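Local coordinates for hypothetical protein TM1553 (Thermotoga maritima, PDB 1VRM), which probably transfers the FMN portion of FAD onto protein substrates, as other members of the ApbE family of flavin transferases do, at residues T28-I39 with F181-G192; L135-V143 with M153-D161. All blocks are in the same frame, centred on the assembly; numbering follows the deposited sequence. Where two conformers were deposited one is given.

In the fold
The two contacts sit on opposite sides of the chain's centre, their own centres about 36 Å apart and their nearest atoms about 12 Å. Contact 1 joins strands 28-35 and 186-191, neighbours in the large antiparallel sheet although more than 140 residues separate them in sequence. The chain between these segments, about half of it helix, contains contact 2: there, residues 135-143 and 153-161 enter and leave the hairpin of strands 143-146 and 151-154, which belongs to the small three-stranded sheet. Contact 1 thus closes a long excursion of the chain within the ApbE family region, whereas contact 2 closes a short local one.

Contact 1: T28-I39 with F181-G192; sequences TSVRIVVSSQKI and FDENATGFVEAG
Thr28 to Ser35 and Thr186 to Ala191 run side by side as antiparallel strands, their axes 4.7 Å apart at closest approach and 176° from parallel. Arg31 with Glu190, Val33 with Phe188 and Ser35 with Thr186 are hydrogen-bonded pairs, each making two backbone bonds; Glu190 N to Arg31 O is 2.8 Å. Gly187, in a non-hydrogen-bonded pair with Val34, suits its place because at its backbone angles a CB would jam against the preceding carbonyl O and run into Val33 O and Val34 CA.

The two faces differ. Val30, Ile32, Val34, Val189 and Ala191 form an apolar side covered by helices 41-58 and 166-181; Ile32 and Val189 lie alongside each other, CG1 to CG1 4.1 Å. On the other side Phe188 has its CG between the backbone N and carbonyl carbon (chi1 66°), which swings the ring across to Val33. Val33 CB makes a CH-pi contact over the ring face, 3.9 Å from the centroid, while Val33 CG2 comes 3.4 Å from Phe188 CZ. The ring edge meets the centre of the Arg31 guanidinium face, the planes 90° apart. Arg31 stretches out fully, NH1 forming a long salt bridge of 3.7 Å with Glu190 OE1, while NE pairs with Glu20 on the adjoining strand.

Past the strands, Ser36 OG donates a short 2.5 Å bond to Asp182 OD2 and accepts from the backbone N of Lys38 and Ile39, so this small hydroxyl ties the turn 36-39 to the end of helix 166-181. Asp182 OD1 receives Asn184 N, 2.8 Å away, in an Asx turn within a type I beta turn. This is antiparallel pairing inside a sheet with helices packed on one face, with an ST motif and an Asx turn fastened together at its end.

Contact 2: L135-V143 with M153-D161; sequences LKHTGYKNV and MVKNGVKID
Asn142 and the Lys155-Val158 turn meet at the open end of a beta hairpin, where the chain enters strand 143-146 from helix 128-135 and leaves strand 151-154 through a type I' beta turn. Asn156 and Gly157 occupy the central positions of that turn with positive phi, a conformation both residue types accept readily. Val143 and Val154 form the last antiparallel pair, non-hydrogen-bonded, and beyond it Lys155 N donates to Asn142 O at 3.0 Å.

Asn142 does most of the joining. With its CG beside its own backbone N (chi1 -67°), ND2 can bond to Gly139 O, which fixes the amide's rotation; Gly139 O also takes Asn142 N from the same face. OD1 accepts Asn156 ND2 at 2.7 Å. The amide planes are 90° apart; ND2 lies above the Asn142 carbonyl plane, 37° out and not on a lone pair, while OD1 lies in the plane of the Asn156 amide. Val158 CG1 packs against Asn142 CB, 3.5 Å away, and also touches His137 O, a compact branched filling between loop and turn. Lys155 runs its extended chain past Asn142 OD1, crossing Asn142 at about a right angle, and a water links Lys155 NZ to Lys141 O.

His137 uses both ring nitrogens: NE2 bonds to Glu133 on the preceding helix, consistent with a protonated ring, and ND1 donates to Asn156 O at 2.8 Å, the oxygen lying near the ring plane at its edge.

Contact 1: T28-I39 with F181-G192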
loop_
_atom_site.group_PDB
_atom_site.type_symbol
_atom_site.label_atom_id
_atom_site.label_comp_id
_atom_site.label_asym_id
_atom_site.label_seq_id
_atom_site.Cartn_x
_atom_site.Cartn_y
_atom_site.Cartn_z
ATOM N N THR A 28 -8.484 5.897 -4.267
ATOM C CA THR A 28 -7.628 6.577 -5.196
ATOM C C THR A 28 -8.223 6.446 -6.596
ATOM O O THR A 28 -9.400 6.079 -6.755
ATOM C CB THR A 28 -6.172 6.005 -5.076
ATOM O OG1 THR A 28 -5.218 6.834 -5.769
ATOM C CG2 THR A 28 -6.056 4.525 -5.524
ATOM N N SER A 29 -7.436 6.818 -7.595
ATOM C CA SER A 29 -7.797 6.591 -8.975
ATOM C C SER A 29 -7.114 5.295 -9.411
ATOM O O SER A 29 -6.003 4.988 -8.956
ATOM C CB SER A 29 -7.380 7.766 -9.861
ATOM O OG SER A 29 -6.036 8.041 -9.628
ATOM N N VAL A 30 -7.781 4.547 -10.287
ATOM C CA VAL A 30 -7.282 3.293 -10.834
ATOM C C VAL A 30 -7.324 3.335 -12.349
ATOM O O VAL A 30 -8.153 4.043 -12.931
ATOM C CB VAL A 30 -8.034 2.061 -10.287
ATOM C CG1 VAL A 30 -7.987 2.036 -8.763
ATOM C CG2 VAL A 30 -9.462 2.026 -10.738
ATOM N N ARG A 31 -6.430 2.585 -12.979
ATOM C CA ARG A 31 -6.327 2.501 -14.419
ATOM C C ARG A 31 -6.039 1.053 -14.760
ATOM O O ARG A 31 -5.132 0.417 -14.171
ATOM C CB ARG A 31 -5.245 3.442 -14.895
ATOM C CG ARG A 31 -4.970 3.451 -16.346
ATOM C CD ARG A 31 -3.844 4.445 -16.498
ATOM N NE ARG A 31 -3.542 4.638 -17.876
ATOM C CZ ARG A 31 -2.413 5.145 -18.318
ATOM N NH1 ARG A 31 -1.448 5.482 -17.467
ATOM N NH2 ARG A 31 -2.255 5.282 -19.626
ATOM N N ILE A 32 -6.810 0.499 -15.665
ATOM C CA ILE A 32 -6.681 -0.892 -16.012
ATOM C C ILE A 32 -6.411 -0.924 -17.524
ATOM O O ILE A 32 -7.204 -0.392 -18.277
ATOM C CB ILE A 32 -7.979 -1.631 -15.688
ATOM C CG1 ILE A 32 -8.341 -1.573 -14.188
ATOM C CG2 ILE A 32 -7.902 -3.088 -16.158
ATOM C CD1 ILE A 32 -9.821 -1.685 -13.927
ATOM N N VAL A 33 -5.304 -1.502 -17.958
ATOM C CA VAL A 33 -4.900 -1.452 -19.371
ATOM C C VAL A 33 -4.610 -2.891 -19.751
ATOM O O VAL A 33 -3.757 -3.554 -19.153
ATOM C CB VAL A 33 -3.680 -0.604 -19.583
ATOM C CG1 VAL A 33 -3.141 -0.772 -20.978
ATOM C CG2 VAL A 33 -3.988 0.840 -19.239
ATOM N N VAL A 34 -5.388 -3.398 -20.701
ATOM C CA VAL A 34 -5.406 -4.829 -20.995
ATOM C C VAL A 34 -5.535 -5.072 -22.480
ATOM O O VAL A 34 -6.283 -4.404 -23.179
ATOM C CB VAL A 34 -6.415 -5.622 -20.104
ATOM C CG1 VAL A 34 -7.842 -5.257 -20.396
ATOM C CG2 VAL A 34 -6.133 -7.113 -20.191
ATOM N N SER A 35 -4.790 -6.085 -22.935
ATOM C CA SER A 35 -4.925 -6.619 -24.300
ATOM C C SER A 35 -5.127 -8.117 -24.227
ATOM O O SER A 35 -4.454 -8.791 -23.474
ATOM C CB SER A 35 -3.698 -6.285 -25.121
ATOM O OG SER A 35 -3.728 -6.913 -26.417
ATOM N N SER A 36 -6.060 -8.633 -25.032
ATOM C CA SER A 36 -6.292 -10.069 -25.162
ATOM C C SER A 36 -6.896 -10.340 -26.521
ATOM O O SER A 36 -7.772 -9.595 -26.941
ATOM C CB SER A 36 -7.215 -10.613 -24.082
ATOM O OG SER A 36 -7.543 -11.992 -24.290
ATOM N N GLN A 37 -6.446 -11.414 -27.181
ATOM C CA GLN A 37 -7.101 -11.913 -28.411
ATOM C C GLN A 37 -8.071 -13.030 -28.095
ATOM O O GLN A 37 -8.777 -13.495 -28.993
ATOM C CB GLN A 37 -6.045 -12.434 -29.402
ATOM C CG GLN A 37 -5.250 -11.358 -30.049
ATOM C CD GLN A 37 -4.561 -11.860 -31.342
ATOM O OE1 GLN A 37 -4.738 -13.029 -31.748
ATOM N NE2 GLN A 37 -3.805 -10.976 -31.994
ATOM N N LYS A 38 -8.131 -13.462 -26.850
ATOM C CA LYS A 38 -8.977 -14.575 -26.454
ATOM C C LYS A 38 -10.336 -14.161 -25.900
ATOM O O LYS A 38 -11.370 -14.778 -26.211
ATOM C CB LYS A 38 -8.261 -15.426 -25.444
ATOM C CG LYS A 38 -8.962 -16.689 -25.056
ATOM C CD LYS A 38 -8.256 -17.335 -23.866
ATOM C CE LYS A 38 -8.954 -18.554 -23.382
ATOM N NZ LYS A 38 -8.330 -18.994 -22.108
ATOM N N ILE A 39 -10.314 -13.140 -25.055
ATOM C CA ILE A 39 -11.494 -12.628 -24.356
ATOM C C ILE A 39 -11.526 -11.120 -24.580
ATOM O O ILE A 39 -10.498 -10.482 -24.538
ATOM C CB ILE A 39 -11.368 -12.906 -22.845
ATOM C CG1 ILE A 39 -11.309 -14.408 -22.534
ATOM C CG2 ILE A 39 -12.504 -12.234 -22.049
ATOM C CD1 ILE A 39 -12.568 -15.130 -22.943
ATOM N N PHE A 181 -8.620 -15.272 -17.175
ATOM C CA PHE A 181 -9.346 -15.138 -18.439
ATOM C C PHE A 181 -8.520 -15.574 -19.619
ATOM O O PHE A 181 -9.009 -16.219 -20.544
ATOM C CB PHE A 181 -9.796 -13.696 -18.698
ATOM C CG PHE A 181 -11.034 -13.324 -17.959
ATOM C CD1 PHE A 181 -12.291 -13.711 -18.438
ATOM C CD2 PHE A 181 -10.977 -12.562 -16.801
ATOM C CE1 PHE A 181 -13.457 -13.357 -17.775
ATOM C CE2 PHE A 181 -12.147 -12.199 -16.152
ATOM C CZ PHE A 181 -13.371 -12.610 -16.635
ATOM N N ASP A 182 -7.268 -15.160 -19.607
ATOM C CA ASP A 182 -6.386 -15.429 -20.743
ATOM C C ASP A 182 -4.969 -15.464 -20.231
ATOM O O ASP A 182 -4.413 -14.422 -19.918
ATOM C CB ASP A 182 -6.507 -14.294 -21.762
ATOM C CG ASP A 182 -5.567 -14.433 -22.955
ATOM O OD1 ASP A 182 -4.772 -15.432 -23.035
ATOM O OD2 ASP A 182 -5.601 -13.501 -23.831
ATOM N N GLU A 183 -4.364 -16.646 -20.218
ATOM C CA GLU A 183 -2.980 -16.769 -19.718
ATOM C C GLU A 183 -1.966 -15.918 -20.452
ATOM O O GLU A 183 -0.877 -15.624 -19.901
ATOM C CB GLU A 183 -2.513 -18.222 -19.706
ATOM C CG GLU A 183 -2.443 -18.857 -21.109
ATOM C CD GLU A 183 -2.221 -20.388 -21.151
ATOM O OE1 GLU A 183 -2.314 -21.105 -20.150
ATOM O OE2 GLU A 183 -2.020 -20.886 -22.267
ATOM N N ASN A 184 -2.331 -15.498 -21.655
ATOM C CA ASN A 184 -1.438 -14.695 -22.505
ATOM C C ASN A 184 -1.833 -13.227 -22.602
ATOM O O ASN A 184 -1.308 -12.532 -23.430
ATOM C CB ASN A 184 -1.291 -15.346 -23.855
ATOM C CG ASN A 184 -0.650 -16.733 -23.735
ATOM O OD1 ASN A 184 0.224 -16.930 -22.890
ATOM N ND2 ASN A 184 -1.064 -17.663 -24.552
ATOM N N ALA A 185 -2.743 -12.779 -21.732
ATOM C CA ALA A 185 -3.064 -11.375 -21.691
ATOM C C ALA A 185 -1.850 -10.541 -21.328
ATOM O O ALA A 185 -0.922 -10.988 -20.651
ATOM C CB ALA A 185 -4.193 -11.115 -20.737
ATOM N N THR A 186 -1.873 -9.294 -21.777
ATOM C CA THR A 186 -0.843 -8.344 -21.486
ATOM C C THR A 186 -1.475 -7.016 -21.010
ATOM O O THR A 186 -2.687 -6.816 -21.139
ATOM C CB THR A 186 0.113 -8.112 -22.664
ATOM O OG1 THR A 186 -0.551 -7.436 -23.721
ATOM C CG2 THR A 186 0.690 -9.484 -23.175
ATOM N N GLY A 187 -0.629 -6.145 -20.467
ATOM C CA GLY A 187 -1.074 -4.871 -19.906
ATOM C C GLY A 187 -0.583 -4.670 -18.476
ATOM O O GLY A 187 0.433 -5.241 -18.038
ATOM N N PHE A 188 -1.274 -3.773 -17.785
ATOM C CA PHE A 188 -0.897 -3.399 -16.431
ATOM C C PHE A 188 -2.115 -2.864 -15.711
ATOM O O PHE A 188 -3.124 -2.498 -16.343
ATOM C CB PHE A 188 0.231 -2.366 -16.416
ATOM C CG PHE A 188 -0.157 -1.045 -16.982
ATOM C CD1 PHE A 188 -0.718 -0.072 -16.142
ATOM C CD2 PHE A 188 0.078 -0.754 -18.319
ATOM C CE1 PHE A 188 -1.097 1.137 -16.654
ATOM C CE2 PHE A 188 -0.273 0.463 -18.837
ATOM C CZ PHE A 188 -0.866 1.400 -17.981
ATOM N N VAL A 189 -2.039 -2.887 -14.394
ATOM C CA VAL A 189 -3.034 -2.230 -13.573
ATOM C C VAL A 189 -2.339 -1.256 -12.647
ATOM O O VAL A 189 -1.254 -1.572 -12.146
ATOM C CB VAL A 189 -3.815 -3.220 -12.729
ATOM C CG1 VAL A 189 -4.962 -2.525 -11.995
ATOM C CG2 VAL A 189 -4.341 -4.376 -13.586
ATOM N N GLU A 190 -2.974 -0.126 -12.399
ATOM C CA GLU A 190 -2.391 0.943 -11.586
ATOM C C GLU A 190 -3.452 1.379 -10.590
ATOM O O GLU A 190 -4.639 1.445 -10.924
ATOM C CB GLU A 190 -2.006 2.101 -12.488
ATOM C CG GLU A 190 -1.267 3.203 -11.830
ATOM C CD GLU A 190 -0.854 4.281 -12.831
ATOM O OE1 GLU A 190 -1.073 4.085 -14.047
ATOM O OE2 GLU A 190 -0.321 5.322 -12.385
ATOM N N ALA A 191 -3.003 1.664 -9.374
ATOM C CA ALA A 191 -3.871 2.254 -8.353
ATOM C C ALA A 191 -3.021 3.224 -7.588
ATOM O O ALA A 191 -2.023 2.843 -6.985
ATOM C CB ALA A 191 -4.466 1.200 -7.470
ATOM N N GLY A 192 -3.383 4.487 -7.666
ATOM C CA GLY A 192 -2.684 5.528 -6.931
ATOM C C GLY A 192 -1.178 5.451 -7.080
ATOM O O GLY A 192 -0.417 5.517 -6.083
HETATM O O HOH W 1 -4.510 -13.202 -26.166
HETATM O O HOH W 2 -5.906 -18.942 -20.840
#

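Contact 2: L135-V143 with M153-D161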
loop_
_atom_site.group_PDB
_atom_site.type_symbol
_atom_site.label_atom_id
_atom_site.label_comp_id
_atom_site.label_asym_id
_atom_site.label_seq_id
_atom_site.Cartn_x
_atom_site.Cartn_y
_atom_site.Cartn_z
ATOM N N LEU A 135 -0.743 5.349 21.539
ATOM C CA LEU A 135 0.340 4.357 21.293
ATOM C C LEU A 135 0.162 3.106 22.147
ATOM O O LEU A 135 0.580 2.022 21.740
ATOM C CB LEU A 135 1.718 4.966 21.579
ATOM C CG LEU A 135 2.226 5.902 20.490
ATOM C CD1 LEU A 135 3.499 6.521 20.990
ATOM C CD2 LEU A 135 2.440 5.157 19.169
ATOM N N LYS A 136 -0.493 3.222 23.306
ATOM C CA LYS A 136 -0.824 2.032 24.112
ATOM C C LYS A 136 -1.849 1.151 23.406
ATOM O O LYS A 136 -2.052 -0.004 23.779
ATOM C CB LYS A 136 -1.405 2.411 25.462
ATOM C CG LYS A 136 -0.542 3.352 26.273
ATOM C CD LYS A 136 -1.100 3.529 27.660
ATOM C CE LYS A 136 -0.183 4.358 28.550
ATOM N NZ LYS A 136 -0.186 5.762 28.107
ATOM N N HIS A 137 -2.543 1.741 22.443
ATOM C CA HIS A 137 -3.573 1.050 21.649
ATOM C C HIS A 137 -3.151 0.907 20.207
ATOM O O HIS A 137 -3.999 0.977 19.304
ATOM C CB HIS A 137 -4.884 1.798 21.785
ATOM C CG HIS A 137 -5.160 2.191 23.195
ATOM N ND1 HIS A 137 -5.227 1.261 24.220
ATOM C CD2 HIS A 137 -5.238 3.407 23.778
ATOM C CE1 HIS A 137 -5.349 1.905 25.368
ATOM N NE2 HIS A 137 -5.379 3.205 25.126
ATOM N N THR A 138 -1.845 0.642 20.047
ATOM C CA THR A 138 -1.186 0.474 18.737
ATOM C C THR A 138 -0.217 -0.668 18.910
ATOM O O THR A 138 0.364 -0.776 19.960
ATOM C CB THR A 138 -0.387 1.743 18.395
ATOM O OG1 THR A 138 -1.285 2.868 18.404
ATOM C CG2 THR A 138 0.302 1.645 17.022
ATOM N N GLY A 139 -0.088 -1.526 17.905
ATOM C CA GLY A 139 0.982 -2.547 17.915
ATOM C C GLY A 139 0.460 -3.861 17.351
ATOM O O GLY A 139 -0.540 -4.407 17.861
ATOM N N TYR A 140 1.139 -4.380 16.327
ATOM C CA TYR A 140 0.616 -5.585 15.627
ATOM C C TYR A 140 0.509 -6.810 16.503
ATOM O O TYR A 140 -0.264 -7.723 16.209
ATOM C CB TYR A 140 1.453 -5.941 14.399
ATOM C CG TYR A 140 2.820 -6.455 14.709
ATOM C CD1 TYR A 140 3.862 -5.579 15.029
ATOM C CD2 TYR A 140 3.095 -7.826 14.673
ATOM C CE1 TYR A 140 5.163 -6.063 15.296
ATOM C CE2 TYR A 140 4.364 -8.308 14.970
ATOM C CZ TYR A 140 5.375 -7.425 15.271
ATOM O OH TYR A 140 6.633 -7.925 15.548
ATOM N N LYS A 141 1.309 -6.873 17.554
ATOM C CA LYS A 141 1.246 -8.014 18.463
ATOM C C LYS A 141 -0.083 -8.128 19.221
ATOM O O LYS A 141 -0.361 -9.149 19.854
ATOM C CB LYS A 141 2.434 -8.005 19.426
ATOM C CG LYS A 141 3.781 -8.174 18.719
ATOM C CD LYS A 141 4.937 -7.992 19.712
ATOM C CE LYS A 141 6.276 -8.143 19.023
ATOM N NZ LYS A 141 7.390 -8.103 20.021
ATOM N N ASN A 142 -0.922 -7.093 19.137
ATOM C CA ASN A 142 -2.245 -7.079 19.751
ATOM C C ASN A 142 -3.300 -7.752 18.889
ATOM O O ASN A 142 -4.453 -7.819 19.272
ATOM C CB ASN A 142 -2.651 -5.653 20.076
ATOM C CG ASN A 142 -1.803 -5.061 21.142
ATOM O OD1 ASN A 142 -1.800 -5.540 22.301
ATOM N ND2 ASN A 142 -1.041 -4.016 20.787
ATOM N N VAL A 143 -2.932 -8.185 17.686
ATOM C CA VAL A 143 -3.856 -8.974 16.856
ATOM C C VAL A 143 -3.566 -10.444 17.065
ATOM O O VAL A 143 -2.444 -10.902 16.754
ATOM C CB VAL A 143 -3.677 -8.661 15.382
ATOM C CG1 VAL A 143 -4.774 -9.372 14.534
ATOM C CG2 VAL A 143 -3.709 -7.133 15.173
HETATM N N MSE A 153 -8.849 -11.817 17.061
HETATM C CA MSE A 153 -9.227 -10.952 18.175
HETATM C C MSE A 153 -8.268 -9.800 18.197
HETATM O O MSE A 153 -7.068 -9.988 17.993
HETATM C CB MSE A 153 -9.212 -11.681 19.525
HETATM C CG MSE A 153 -9.455 -10.667 20.650
HETATM SE SE MSE A 153 -9.919 -11.588 22.283
HETATM C CE MSE A 153 -8.196 -12.329 22.627
ATOM N N VAL A 154 -8.809 -8.616 18.501
ATOM C CA VAL A 154 -7.975 -7.422 18.734
ATOM C C VAL A 154 -8.029 -7.075 20.214
ATOM O O VAL A 154 -9.117 -6.889 20.745
ATOM C CB VAL A 154 -8.335 -6.209 17.883
ATOM C CG1 VAL A 154 -7.888 -6.431 16.456
ATOM C CG2 VAL A 154 -9.833 -5.828 17.945
ATOM N N LYS A 155 -6.855 -7.086 20.873
ATOM C CA LYS A 155 -6.759 -6.675 22.259
ATOM C C LYS A 155 -6.180 -5.268 22.412
ATOM O O LYS A 155 -5.672 -4.649 21.460
ATOM C CB LYS A 155 -5.956 -7.656 23.089
ATOM C CG LYS A 155 -4.609 -7.866 22.688
ATOM C CD LYS A 155 -3.890 -8.808 23.674
ATOM C CE LYS A 155 -2.400 -8.796 23.408
ATOM N NZ LYS A 155 -1.640 -9.481 24.495
ATOM N N ASN A 156 -6.309 -4.747 23.640
ATOM C CA ASN A 156 -5.788 -3.432 23.994
ATOM C C ASN A 156 -6.362 -2.321 23.137
ATOM O O ASN A 156 -5.775 -1.235 23.027
ATOM C CB ASN A 156 -4.261 -3.422 23.953
ATOM C CG ASN A 156 -3.669 -4.248 25.066
ATOM O OD1 ASN A 156 -4.130 -4.155 26.201
ATOM N ND2 ASN A 156 -2.705 -5.084 24.753
ATOM N N GLY A 157 -7.549 -2.536 22.600
ATOM C CA GLY A 157 -8.266 -1.517 21.876
ATOM C C GLY A 157 -7.668 -1.205 20.529
ATOM O O GLY A 157 -8.031 -0.194 19.907
ATOM N N VAL A 158 -6.842 -2.085 19.988
ATOM C CA VAL A 158 -6.244 -1.753 18.683
ATOM C C VAL A 158 -7.305 -1.845 17.581
ATOM O O VAL A 158 -8.293 -2.585 17.695
ATOM C CB VAL A 158 -5.012 -2.560 18.290
ATOM C CG1 VAL A 158 -3.902 -2.474 19.293
ATOM C CG2 VAL A 158 -5.369 -3.967 17.999
ATOM N N LYS A 159 -7.067 -1.097 16.516
ATOM C CA LYS A 159 -7.863 -1.167 15.331
ATOM C C LYS A 159 -6.938 -1.373 14.123
ATOM O O LYS A 159 -5.882 -0.757 14.008
ATOM C CB LYS A 159 -8.691 0.075 15.125
ATOM C CG LYS A 159 -9.805 0.235 16.205
ATOM C CD LYS A 159 -10.737 1.341 15.829
ATOM C CE LYS A 159 -12.060 1.365 16.610
ATOM N NZ LYS A 159 -13.052 2.442 16.144
ATOM N N ILE A 160 -7.374 -2.241 13.231
ATOM C CA ILE A 160 -6.623 -2.627 12.015
ATOM C C ILE A 160 -6.976 -1.637 10.917
ATOM O O ILE A 160 -8.149 -1.300 10.713
ATOM C CB ILE A 160 -7.044 -4.044 11.589
ATOM C CG1 ILE A 160 -6.596 -5.071 12.662
ATOM C CG2 ILE A 160 -6.568 -4.349 10.210
ATOM C CD1 ILE A 160 -7.204 -6.444 12.533
ATOM N N ASP A 161 -5.979 -1.179 10.185
ATOM C CA ASP A 161 -6.192 -0.403 8.963
ATOM C C ASP A 161 -5.249 -1.009 7.913
ATOM O O ASP A 161 -4.045 -1.118 8.160
ATOM C CB ASP A 161 -5.880 1.091 9.094
ATOM C CG ASP A 161 -6.159 1.826 7.750
ATOM O OD1 ASP A 161 -7.322 2.227 7.483
ATOM O OD2 ASP A 161 -5.230 1.934 6.926
HETATM O O HOH W 3 -4.770 0.712 16.728
HETATM O O HOH W 4 0.660 -9.178 22.785
#